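Local coordinates for Two-component system response regulator/GGDEF domain protein (Aeromonas salmonicida, PDB 3LUF) that probably makes cyclic di-GMP from two GTP molecules, this piece of it being the two magnesium-binding receiver domains without the GGDEF domain, at residues S133-S136 against R137-M141; L161-L164 against E165-A169; Q228-P232 against E233-C237. All coordinates share one frame; numbering follows the deposited sequence. Where two conformers were deposited one is given.

Interaction 1: S133-S136 against R137-M141; sequences SRTS and RHRTM
Backbone hydrogen bonds join Ser133 to Arg137 and Arg134 to His138 in the first turn of helix 134-145, for which Ser133 is the N-cap residue. Arg137 N gives a hydrogen to Ser133 O at 2.8 Å, and Arg139 N bonds to Thr135 O at 3.1 Å. Ser136 O is gripped twice, by Thr140 N at 3.0 Å and by Thr140 OG1 at 3.1 Å, the two reaching it from opposite faces of the carbonyl plane. Threonine suits this buried place because its hydroxyl, anti to its own carbonyl carbon (chi1 -62°), can turn back to the preceding turn of the helix.

Among the flat groups, the His138 ring takes a CH-pi contact: Arg134 CG lies over one face, 3.7 Å from the ring centroid. The Arg134 chain then bends at chi3 (50°) and brings NH2 above the ring plane, on the same side as CG and 3.1 Å from His138 ND1, which lies at the guanidinium's edge; the two planes are nearly perpendicular. Arg137 lays a face of its guanidinium over Arg134 CA. Its long, flat end belongs here because NE forms a salt bridge with Glu153 and NH1 bonds to Asp131 O; the Glu153 carboxylate probably offsets the nearness of the second arginine. On another side of the turn the Arg139 guanidinium folds back over Ser136 CA, with NH2 3.7 Å from Ser136 CB. Small Ser136 leaves room for it and sends OG to Asp131.

The contact belongs to the beta-alpha-beta unit of strand 126-130, helix 134-145 and strand 150-154 in the second receiver domain. Ser133 follows the magnesium ligand Asp132, while at the inner side Met141, present as selenomethionine, packs on Val129 of the first strand and on Val151 and Glu153 of the second.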
loop_
_atom_site.group_PDB
_atom_site.type_symbol
_atom_site.label_atom_id
_atom_site.label_comp_id
_atom_site.label_asym_id
_atom_site.label_seq_id
_atom_site.Cartn_x
_atom_site.Cartn_y
_atom_site.Cartn_z
ATOM N N SER B 133 -15.808 -18.049 -3.885
ATOM C CA SER B 133 -16.657 -17.829 -5.068
ATOM C C SER B 133 -15.850 -17.912 -6.365
ATOM O O SER B 133 -14.946 -17.102 -6.592
ATOM C CB SER B 133 -17.334 -16.470 -4.971
ATOM O OG SER B 133 -18.036 -16.354 -3.752
ATOM N N ARG B 134 -16.193 -18.875 -7.224
ATOM C CA ARG B 134 -15.529 -19.049 -8.527
ATOM C C ARG B 134 -15.532 -17.753 -9.354
ATOM O O ARG B 134 -14.542 -17.429 -9.994
ATOM C CB ARG B 134 -16.184 -20.193 -9.332
ATOM C CG ARG B 134 -15.325 -20.769 -10.469
ATOM C CD ARG B 134 -16.176 -21.421 -11.580
ATOM N NE ARG B 134 -17.235 -20.504 -12.013
ATOM C CZ ARG B 134 -17.103 -19.571 -12.958
ATOM N NH1 ARG B 134 -18.121 -18.776 -13.240
ATOM N NH2 ARG B 134 -15.961 -19.425 -13.626
ATOM N N THR B 135 -16.643 -17.005 -9.312
ATOM C CA THR B 135 -16.777 -15.745 -10.067
ATOM C C THR B 135 -15.762 -14.689 -9.651
ATOM O O THR B 135 -15.018 -14.169 -10.485
ATOM C CB THR B 135 -18.223 -15.165 -9.955
ATOM O OG1 THR B 135 -19.134 -16.082 -10.567
ATOM C CG2 THR B 135 -18.352 -13.792 -10.644
ATOM N N SER B 136 -15.735 -14.346 -8.369
ATOM C CA SER B 136 -14.749 -13.367 -7.949
ATOM C C SER B 136 -13.346 -13.967 -7.994
ATOM O O SER B 136 -12.401 -13.262 -8.353
ATOM C CB SER B 136 -15.086 -12.758 -6.599
ATOM O OG SER B 136 -15.308 -13.784 -5.652
ATOM N N ARG B 137 -13.207 -15.257 -7.658
ATOM C CA ARG B 137 -11.891 -15.908 -7.697
ATOM C C ARG B 137 -11.281 -15.833 -9.101
ATOM O O ARG B 137 -10.113 -15.457 -9.259
ATOM C CB ARG B 137 -11.937 -17.374 -7.207
ATOM C CG ARG B 137 -10.577 -18.092 -7.209
ATOM C CD ARG B 137 -10.666 -19.448 -6.517
ATOM N NE ARG B 137 -11.377 -20.432 -7.333
ATOM C CZ ARG B 137 -12.631 -20.859 -7.137
ATOM N NH1 ARG B 137 -13.386 -20.435 -6.126
ATOM N NH2 ARG B 137 -13.138 -21.743 -8.000
ATOM N N HIS B 138 -12.075 -16.180 -10.118
ATOM C CA HIS B 138 -11.586 -16.132 -11.508
ATOM C C HIS B 138 -11.337 -14.715 -12.026
ATOM O O HIS B 138 -10.428 -14.502 -12.828
ATOM C CB HIS B 138 -12.511 -16.933 -12.443
ATOM C CG HIS B 138 -12.359 -18.416 -12.294
ATOM N ND1 HIS B 138 -12.942 -19.322 -13.156
ATOM C CD2 HIS B 138 -11.684 -19.153 -11.375
ATOM C CE1 HIS B 138 -12.625 -20.548 -12.778
ATOM N NE2 HIS B 138 -11.860 -20.472 -11.703
ATOM N N ARG B 139 -12.124 -13.758 -11.554
ATOM C CA ARG B 139 -11.926 -12.377 -11.951
ATOM C C ARG B 139 -10.584 -11.879 -11.415
ATOM O O ARG B 139 -9.816 -11.243 -12.133
ATOM C CB ARG B 139 -13.061 -11.487 -11.435
ATOM C CG ARG B 139 -12.831 -10.015 -11.726
ATOM C CD ARG B 139 -14.034 -9.146 -11.418
ATOM N NE ARG B 139 -14.295 -9.051 -9.984
ATOM C CZ ARG B 139 -15.371 -9.557 -9.376
ATOM N NH1 ARG B 139 -16.308 -10.207 -10.071
ATOM N NH2 ARG B 139 -15.520 -9.406 -8.066
ATOM N N THR B 140 -10.300 -12.200 -10.151
ATOM C CA THR B 140 -9.080 -11.722 -9.524
ATOM C C THR B 140 -7.881 -12.391 -10.182
ATOM O O THR B 140 -6.868 -11.734 -10.437
ATOM C CB THR B 140 -9.104 -12.013 -8.005
ATOM O OG1 THR B 140 -10.203 -11.315 -7.431
ATOM C CG2 THR B 140 -7.853 -11.528 -7.338
HETATM N N MSE B 141 -8.001 -13.695 -10.427
HETATM C CA MSE B 141 -6.982 -14.469 -11.140
HETATM C C MSE B 141 -6.705 -13.897 -12.516
HETATM O O MSE B 141 -5.555 -13.723 -12.888
HETATM C CB MSE B 141 -7.362 -15.942 -11.243
HETATM C CG MSE B 141 -7.156 -16.677 -9.932
HETATM SE SE MSE B 141 -7.852 -18.452 -10.264
HETATM C CE MSE B 141 -6.506 -18.926 -11.577
#

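Interaction 2: L161-L164 against E165-A169; sequences LATL and EQHPA. Unlike the reference sequence in segment 161-164: Ala162 (reference Thr). Unlike the reference sequence in segment 165-169: His167 (reference Asn).
Glu165 N bonds back to Leu161 O at 3.0 Å in the last turns of helix 157-166, a surface helix of the CheY-like receiver fold, where the chain runs out through His167 into a loop. The Glu165 side chain returns to the same carbonyl: with CG anti to its own carbonyl carbon (chi1 -76°), CG lies 3.5 Å from Leu161 O, and a bend at chi2 carries the carboxylate round to a water that donates both to that oxygen and to Glu165 OE1. A carboxylate suits this exposed turn because OE1 also forms a salt bridge with Arg194 of helix 184-194. Leu164, one residue earlier, directs its branched apolar end to the inner side, onto Leu128 and Leu191, while its carbonyl oxygen receives a weak, long bond from His167 N.

Thr163 shares that end of the helix. Its hydroxyl is turned to Glu159 O, which satisfies a polar group within the helix and leaves the methyl to meet the histidine. His167 N also makes a weak bond to Thr163 O, bent to 128° at the hydrogen as the chain leaves helical geometry. The imidazole brings its edge to the same oxygen, with His167 CD2 3.5 Å from Thr163 O and 4.1 Å from Thr163 CG2.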
loop_
_atom_site.group_PDB
_atom_site.type_symbol
_atom_site.label_atom_id
_atom_site.label_comp_id
_atom_site.label_asym_id
_atom_site.label_seq_id
_atom_site.Cartn_x
_atom_site.Cartn_y
_atom_site.Cartn_z
ATOM N N LEU B 161 -3.849 -24.069 1.958
ATOM C CA LEU B 161 -2.735 -24.651 2.693
ATOM C C LEU B 161 -2.048 -25.732 1.895
ATOM O O LEU B 161 -0.831 -25.763 1.835
ATOM C CB LEU B 161 -3.205 -25.214 4.028
ATOM C CG LEU B 161 -3.732 -24.169 5.022
ATOM C CD1 LEU B 161 -4.719 -24.757 6.016
ATOM C CD2 LEU B 161 -2.578 -23.369 5.776
ATOM N N ALA B 162 -2.850 -26.597 1.262
ATOM C CA ALA B 162 -2.318 -27.685 0.439
ATOM C C ALA B 162 -1.478 -27.154 -0.714
ATOM O O ALA B 162 -0.400 -27.662 -0.990
ATOM C CB ALA B 162 -3.490 -28.556 -0.093
ATOM N N THR B 163 -1.991 -26.108 -1.356
ATOM C CA THR B 163 -1.320 -25.436 -2.467
ATOM C C THR B 163 0.014 -24.830 -2.045
ATOM O O THR B 163 1.026 -24.995 -2.716
ATOM C CB THR B 163 -2.287 -24.432 -3.144
ATOM O OG1 THR B 163 -3.341 -25.182 -3.726
ATOM C CG2 THR B 163 -1.605 -23.645 -4.266
ATOM N N LEU B 164 0.021 -24.150 -0.900
ATOM C CA LEU B 164 1.253 -23.573 -0.353
ATOM C C LEU B 164 2.303 -24.636 -0.049
ATOM O O LEU B 164 3.512 -24.432 -0.303
ATOM C CB LEU B 164 0.953 -22.731 0.885
ATOM C CG LEU B 164 0.228 -21.411 0.565
ATOM C CD1 LEU B 164 -0.401 -20.753 1.849
ATOM C CD2 LEU B 164 1.128 -20.383 -0.143
ATOM N N GLU B 165 1.841 -25.782 0.470
ATOM C CA GLU B 165 2.742 -26.907 0.742
ATOM C C GLU B 165 3.374 -27.376 -0.551
ATOM O O GLU B 165 4.577 -27.605 -0.602
ATOM C CB GLU B 165 2.007 -28.112 1.332
ATOM C CG GLU B 165 1.625 -28.010 2.768
ATOM C CD GLU B 165 2.803 -27.811 3.698
ATOM O OE1 GLU B 165 2.637 -27.015 4.623
ATOM O OE2 GLU B 165 3.882 -28.412 3.511
ATOM N N GLN B 166 2.553 -27.497 -1.591
ATOM C CA GLN B 166 2.996 -28.027 -2.885
ATOM C C GLN B 166 3.806 -27.027 -3.717
ATOM O O GLN B 166 4.606 -27.410 -4.582
ATOM C CB GLN B 166 1.797 -28.557 -3.667
ATOM C CG GLN B 166 1.155 -29.842 -3.059
ATOM C CD GLN B 166 2.137 -31.057 -2.942
ATOM O OE1 GLN B 166 2.901 -31.350 -3.868
ATOM N NE2 GLN B 166 2.086 -31.762 -1.811
ATOM N N HIS B 167 3.639 -25.741 -3.408
ATOM C CA HIS B 167 4.307 -24.667 -4.153
ATOM C C HIS B 167 4.984 -23.629 -3.249
ATOM O O HIS B 167 4.478 -22.502 -3.103
ATOM C CB HIS B 167 3.298 -23.995 -5.088
ATOM C CG HIS B 167 2.698 -24.936 -6.075
ATOM N ND1 HIS B 167 3.391 -25.382 -7.180
ATOM C CD2 HIS B 167 1.492 -25.556 -6.103
ATOM C CE1 HIS B 167 2.634 -26.230 -7.858
ATOM N NE2 HIS B 167 1.476 -26.349 -7.232
ATOM N N PRO B 168 6.144 -23.988 -2.671
ATOM C CA PRO B 168 6.799 -23.122 -1.689
ATOM C C PRO B 168 7.356 -21.812 -2.232
ATOM O O PRO B 168 7.745 -20.965 -1.437
ATOM C CB PRO B 168 7.949 -23.987 -1.145
ATOM C CG PRO B 168 8.152 -25.079 -2.155
ATOM C CD PRO B 168 6.792 -25.320 -2.743
ATOM N N ALA B 169 7.378 -21.623 -3.553
ATOM C CA ALA B 169 7.858 -20.371 -4.093
ATOM C C ALA B 169 6.775 -19.289 -4.032
ATOM O O ALA B 169 7.104 -18.110 -4.265
ATOM C CB ALA B 169 8.322 -20.539 -5.524
HETATM O O HOH W 1 0.664 -24.774 3.941
#

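Interaction 3: Q228-P232 against E233-C237; sequences QPFEP and EELQC
Glu234 reaches back from the first turn of helix 232-248 to the residue before it: its OE2 accepts the backbone N-H of Glu231, the N-cap residue, at 3.0 Å and an almost straight 171°. The donor meets the anti side of the carboxylate, 34° out of its plane. An extended chain beyond CG (chi2 173°) gives glutamate the span for this, and Ser214 and Asn227 of the second subunit bond to its other oxygen, OE1. The helix itself starts with Leu235 N to Glu231 O at 3.1 Å and Gln236 N to Pro232 O at 2.8 Å. Proline fits the first helical position, where its missing N-H costs no helical bond.

Glu233 lies alongside the Pro232 ring, pointing the same way, with OE1 3.8 Å from Pro232 CD. Its OE2 forms a salt bridge with Arg89 of the first receiver domain. Farther out, Phe230 CE1 rests 3.8 Å from Leu235 CB, the ring crossing the leucine obliquely.

A cis peptide bond precedes Pro229 in the loop from strand 224-228, as the Lys-Pro of many receiver domains has it, here with Gln228. Phe230 and Leu235 pack on Gln143 of helix 134-145, Phe230 also on Ile205 of strand 201-207, and Gln236 packs on Tyr111 and Leu115 of helix 106-122, its NE2 bonded to Asp99.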
loop_
_atom_site.group_PDB
_atom_site.type_symbol
_atom_site.label_atom_id
_atom_site.label_comp_id
_atom_site.label_asym_id
_atom_site.label_seq_id
_atom_site.Cartn_x
_atom_site.Cartn_y
_atom_site.Cartn_z
ATOM N N GLN B 228 -13.377 -4.767 -0.761
ATOM C CA GLN B 228 -14.260 -5.046 -1.907
ATOM C C GLN B 228 -15.501 -4.156 -1.812
ATOM O O GLN B 228 -15.951 -3.856 -0.710
ATOM C CB GLN B 228 -14.736 -6.501 -1.869
ATOM C CG GLN B 228 -13.785 -7.547 -2.415
ATOM C CD GLN B 228 -14.364 -8.958 -2.311
ATOM O OE1 GLN B 228 -15.336 -9.190 -1.574
ATOM N NE2 GLN B 228 -13.771 -9.913 -3.056
ATOM N N PRO B 229 -16.053 -3.701 -2.959
ATOM C CA PRO B 229 -15.540 -3.800 -4.334
ATOM C C PRO B 229 -14.266 -2.984 -4.589
ATOM O O PRO B 229 -14.100 -1.920 -4.000
ATOM C CB PRO B 229 -16.685 -3.211 -5.192
ATOM C CG PRO B 229 -17.463 -2.319 -4.243
ATOM C CD PRO B 229 -17.397 -3.088 -2.917
ATOM N N PHE B 230 -13.393 -3.495 -5.457
ATOM C CA PHE B 230 -12.199 -2.775 -5.926
ATOM C C PHE B 230 -12.059 -2.870 -7.444
ATOM O O PHE B 230 -12.574 -3.818 -8.081
ATOM C CB PHE B 230 -10.910 -3.293 -5.240
ATOM C CG PHE B 230 -10.679 -4.783 -5.421
ATOM C CD1 PHE B 230 -10.073 -5.276 -6.586
ATOM C CD2 PHE B 230 -11.081 -5.683 -4.439
ATOM C CE1 PHE B 230 -9.871 -6.642 -6.758
ATOM C CE2 PHE B 230 -10.904 -7.053 -4.609
ATOM C CZ PHE B 230 -10.302 -7.531 -5.773
ATOM N N GLU B 231 -11.349 -1.889 -8.014
ATOM C CA GLU B 231 -11.047 -1.838 -9.437
ATOM C C GLU B 231 -9.727 -2.555 -9.737
ATOM O O GLU B 231 -8.868 -2.661 -8.840
ATOM C CB GLU B 231 -10.954 -0.378 -9.865
ATOM C CG GLU B 231 -12.261 0.401 -9.610
ATOM C CD GLU B 231 -13.407 -0.039 -10.528
ATOM O OE1 GLU B 231 -13.177 -0.289 -11.737
ATOM O OE2 GLU B 231 -14.542 -0.145 -10.021
ATOM N N PRO B 232 -9.534 -3.023 -10.983
ATOM C CA PRO B 232 -8.290 -3.697 -11.389
ATOM C C PRO B 232 -7.030 -2.915 -11.090
ATOM O O PRO B 232 -6.015 -3.506 -10.671
ATOM C CB PRO B 232 -8.458 -3.847 -12.914
ATOM C CG PRO B 232 -9.906 -3.897 -13.107
ATOM C CD PRO B 232 -10.543 -3.057 -12.070
ATOM N N GLU B 233 -7.074 -1.596 -11.308
ATOM C CA GLU B 233 -5.911 -0.743 -11.069
ATOM C C GLU B 233 -5.587 -0.666 -9.577
ATOM O O GLU B 233 -4.428 -0.502 -9.234
ATOM C CB GLU B 233 -6.074 0.692 -11.643
ATOM C CG GLU B 233 -6.258 0.776 -13.212
ATOM C CD GLU B 233 -7.715 0.564 -13.689
ATOM O OE1 GLU B 233 -8.563 0.066 -12.918
ATOM O OE2 GLU B 233 -8.007 0.884 -14.869
ATOM N N GLU B 234 -6.608 -0.721 -8.716
ATOM C CA GLU B 234 -6.408 -0.751 -7.278
ATOM C C GLU B 234 -5.728 -2.059 -6.867
ATOM O O GLU B 234 -4.716 -2.035 -6.160
ATOM C CB GLU B 234 -7.715 -0.545 -6.539
ATOM C CG GLU B 234 -8.187 0.910 -6.641
ATOM C CD GLU B 234 -9.576 1.122 -6.054
ATOM O OE1 GLU B 234 -9.875 2.274 -5.669
ATOM O OE2 GLU B 234 -10.369 0.153 -6.019
ATOM N N LEU B 235 -6.207 -3.166 -7.430
ATOM C CA LEU B 235 -5.616 -4.479 -7.163
ATOM C C LEU B 235 -4.170 -4.490 -7.629
ATOM O O LEU B 235 -3.287 -4.899 -6.878
ATOM C CB LEU B 235 -6.408 -5.627 -7.845
ATOM C CG LEU B 235 -5.715 -6.999 -7.759
ATOM C CD1 LEU B 235 -5.657 -7.525 -6.334
ATOM C CD2 LEU B 235 -6.406 -7.980 -8.676
ATOM N N GLN B 236 -3.938 -4.065 -8.872
ATOM C CA GLN B 236 -2.582 -3.959 -9.402
ATOM C C GLN B 236 -1.659 -3.139 -8.527
ATOM O O GLN B 236 -0.555 -3.571 -8.262
ATOM C CB GLN B 236 -2.572 -3.396 -10.824
ATOM C CG GLN B 236 -1.163 -3.118 -11.364
ATOM C CD GLN B 236 -1.166 -2.842 -12.878
ATOM O OE1 GLN B 236 -0.522 -3.555 -13.657
ATOM N NE2 GLN B 236 -1.942 -1.852 -13.293
ATOM N N CYS B 237 -2.114 -1.955 -8.084
ATOM C CA CYS B 237 -1.302 -1.071 -7.241
ATOM C C CYS B 237 -0.923 -1.783 -5.940
ATOM O O CYS B 237 0.235 -1.756 -5.535
ATOM C CB CYS B 237 -2.099 0.198 -6.910
ATOM S SG CYS B 237 -1.312 1.323 -5.813
#

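All three contacts lie in the second receiver domain, and interactions 1 and 3 meet directly. Thr140 CG2 of interaction 1 is 4.1 Å from Leu235 CD2 of interaction 3, and Thr140 OG1 is equally far from Phe230 CZ, so helix 134-145 and the start of helix 232-248 pack together. Interaction 1 is nearest to the metal: the Ser133 side chain is about 4 Å from the magnesium ion, against about 11 Å for that of Phe230. Asp176, the predicted phosphorylation site, binds this ion. Interaction 2 stands apart from the annotated sites, its nearest atoms about 10 Å from interaction 1 and about 16 Å from interaction 3.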